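Local coordinates for 27kDa outer membrane protein (Silicibacter pomeroyi, PDB 3GYK) that is a DsbA-like member of the thioredoxin superfamily and probably acts as a thiol-disulfide oxidoreductase, at residues Asn13-Leu17 with Arg79-Glu85. Residues are numbered along the deposited sequence; the frame is centred on the assembly and turned at random.
Sequences NAPVL and RQQGKYE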
loop_
_atom_site.group_PDB
_atom_site.type_symbol
_atom_site.label_atom_id
_atom_site.label_comp_id
_atom_site.label_asym_id
_atom_site.label_seq_id
_atom_site.Cartn_x
_atom_site.Cartn_y
_atom_site.Cartn_z
ATOM N N ASN A 13 11.479 -0.595 -4.874
ATOM C CA ASN A 13 11.302 -0.225 -3.469
ATOM C C ASN A 13 9.812 -0.107 -3.106
ATOM O O ASN A 13 9.461 0.331 -2.012
ATOM C CB ASN A 13 12.094 1.072 -3.158
ATOM C CG ASN A 13 12.328 1.308 -1.635
ATOM O OD1 ASN A 13 12.337 0.352 -0.811
ATOM N ND2 ASN A 13 12.581 2.579 -1.274
ATOM N N ALA A 14 8.928 -0.516 -4.026
ATOM C CA ALA A 14 7.484 -0.506 -3.733
ATOM C C ALA A 14 6.988 -1.944 -3.657
ATOM O O ALA A 14 7.184 -2.711 -4.613
ATOM C CB ALA A 14 6.716 0.276 -4.840
ATOM N N PRO A 15 6.340 -2.321 -2.540
ATOM C CA PRO A 15 5.878 -3.714 -2.468
ATOM C C PRO A 15 4.938 -4.119 -3.601
ATOM O O PRO A 15 4.108 -3.329 -4.046
ATOM C CB PRO A 15 5.131 -3.779 -1.134
ATOM C CG PRO A 15 5.761 -2.679 -0.304
ATOM C CD PRO A 15 6.092 -1.577 -1.285
ATOM N N VAL A 16 5.073 -5.369 -4.027
ATOM C CA VAL A 16 4.207 -5.941 -5.038
ATOM C C VAL A 16 3.431 -7.106 -4.417
ATOM O O VAL A 16 4.032 -8.034 -3.864
ATOM C CB VAL A 16 5.032 -6.459 -6.237
ATOM C CG1 VAL A 16 4.143 -7.248 -7.223
ATOM C CG2 VAL A 16 5.730 -5.274 -6.952
ATOM N N LEU A 17 2.108 -7.045 -4.517
ATOM C CA LEU A 17 1.223 -8.127 -4.100
ATOM C C LEU A 17 0.437 -8.630 -5.297
ATOM O O LEU A 17 0.609 -8.125 -6.393
ATOM C CB LEU A 17 0.261 -7.639 -3.004
ATOM C CG LEU A 17 0.888 -7.422 -1.621
ATOM C CD1 LEU A 17 1.744 -6.166 -1.599
ATOM C CD2 LEU A 17 -0.256 -7.276 -0.607
ATOM N N ARG A 79 9.602 -5.737 5.552
ATOM C CA ARG A 79 10.123 -6.424 4.351
ATOM C C ARG A 79 11.408 -7.191 4.668
ATOM O O ARG A 79 11.666 -8.260 4.091
ATOM C CB ARG A 79 10.369 -5.430 3.217
ATOM C CG ARG A 79 9.084 -4.800 2.679
ATOM C CD ARG A 79 9.368 -3.698 1.662
ATOM N NE ARG A 79 10.215 -2.610 2.169
ATOM C CZ ARG A 79 10.670 -1.624 1.405
ATOM N NH1 ARG A 79 10.335 -1.595 0.121
ATOM N NH2 ARG A 79 11.476 -0.694 1.916
ATOM N N GLN A 80 12.208 -6.666 5.600
ATOM C CA GLN A 80 13.489 -7.277 5.935
ATOM C C GLN A 80 13.314 -8.618 6.630
ATOM O O GLN A 80 14.249 -9.418 6.680
ATOM C CB GLN A 80 14.355 -6.340 6.794
ATOM C CG GLN A 80 14.663 -4.993 6.139
ATOM C CD GLN A 80 15.046 -5.140 4.674
ATOM O OE1 GLN A 80 15.953 -5.911 4.344
ATOM N NE2 GLN A 80 14.342 -4.413 3.780
ATOM N N GLN A 81 12.105 -8.862 7.136
ATOM C CA GLN A 81 11.780 -10.098 7.838
ATOM C C GLN A 81 10.802 -10.940 7.035
ATOM O O GLN A 81 10.314 -11.959 7.521
ATOM C CB GLN A 81 11.222 -9.791 9.233
ATOM C CG GLN A 81 12.291 -9.260 10.182
ATOM C CD GLN A 81 11.754 -8.968 11.561
ATOM O OE1 GLN A 81 11.242 -9.873 12.236
ATOM N NE2 GLN A 81 11.888 -7.712 12.006
ATOM N N GLY A 82 10.530 -10.507 5.802
ATOM C CA GLY A 82 9.718 -11.273 4.876
ATOM C C GLY A 82 8.265 -11.309 5.269
ATOM O O GLY A 82 7.545 -12.252 4.914
ATOM N N LYS A 83 7.810 -10.268 5.970
ATOM C CA LYS A 83 6.486 -10.293 6.566
ATOM C C LYS A 83 5.666 -9.045 6.223
ATOM O O LYS A 83 4.705 -8.736 6.923
ATOM C CB LYS A 83 6.598 -10.460 8.094
ATOM C CG LYS A 83 6.976 -11.868 8.546
ATOM C CD LYS A 83 7.096 -11.940 10.074
ATOM C CE LYS A 83 7.080 -13.373 10.563
ATOM N NZ LYS A 83 8.403 -14.027 10.330
ATOM N N TYR A 84 6.030 -8.349 5.138
ATOM C CA TYR A 84 5.308 -7.135 4.734
ATOM C C TYR A 84 3.805 -7.375 4.571
ATOM O O TYR A 84 2.982 -6.669 5.171
ATOM C CB TYR A 84 5.898 -6.492 3.447
ATOM C CG TYR A 84 5.125 -5.246 3.086
ATOM C CD1 TYR A 84 5.408 -4.032 3.712
ATOM C CD2 TYR A 84 4.049 -5.303 2.182
ATOM C CE1 TYR A 84 4.677 -2.875 3.398
ATOM C CE2 TYR A 84 3.305 -4.182 1.881
ATOM C CZ TYR A 84 3.615 -2.974 2.516
ATOM O OH TYR A 84 2.877 -1.859 2.241
ATOM N N GLU A 85 3.432 -8.350 3.741
ATOM C CA GLU A 85 2.015 -8.544 3.442
ATOM C C GLU A 85 1.189 -8.866 4.699
ATOM O O GLU A 85 0.134 -8.253 4.919
ATOM C CB GLU A 85 1.800 -9.624 2.356
ATOM C CG GLU A 85 0.331 -9.753 1.972
ATOM C CD GLU A 85 0.055 -10.706 0.810
ATOM O OE1 GLU A 85 1.018 -11.082 0.081
ATOM O OE2 GLU A 85 -1.136 -11.077 0.642
#
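R79 clasps N13 end-on, directing both terminal nitrogens of its guanidinium at the one amide oxygen. NH1 of R79 lies 2.9 Å from OD1 of N13, and NH2 is 3.0 Å from that same atom; both N-H groups point well off a straight line to it. OD1 sits near the guanidinium plane, yet the two donors reach it from the same face of the amide, whose plane is turned 27° from that of the guanidinium. A weak third bond runs from NH1 to the backbone O of N13, an oxygen also hydrogen-bonded to H129. Two further nitrogens have partners outside the contact: NE of R79 donates to the carbonyl of L76 and ND2 of N13 to that of E125.

Beyond this polar end, P15 lies over one face of the Y84 ring in a CH-pi contact, its CG 3.7 Å from the ring centroid and its CB 3.5 Å from CE2 of Y84. With CG anti to the backbone N (chi1 -180°), the tyrosine ring extends from the first turn of helix 84-92 to the proline, and its hydroxyl is hydrogen-bonded to the E60 carboxylate. L17 comes to the edge of the same ring through CD1, while its CD2 packs 3.6 Å from CG of E85, whose OE2 accepts from NE1 of W89.

In this DsbA-like thioredoxin domain, the contact joins edge strand 16-18 and its preceding loop to the turn after helix 66-77 and the start of helix 84-92. It exemplifies how a polar clasp and aromatic packing together unite segments distant in sequence: paired donors couple amide to guanidinium, while proline and leucine seat the strand by shape.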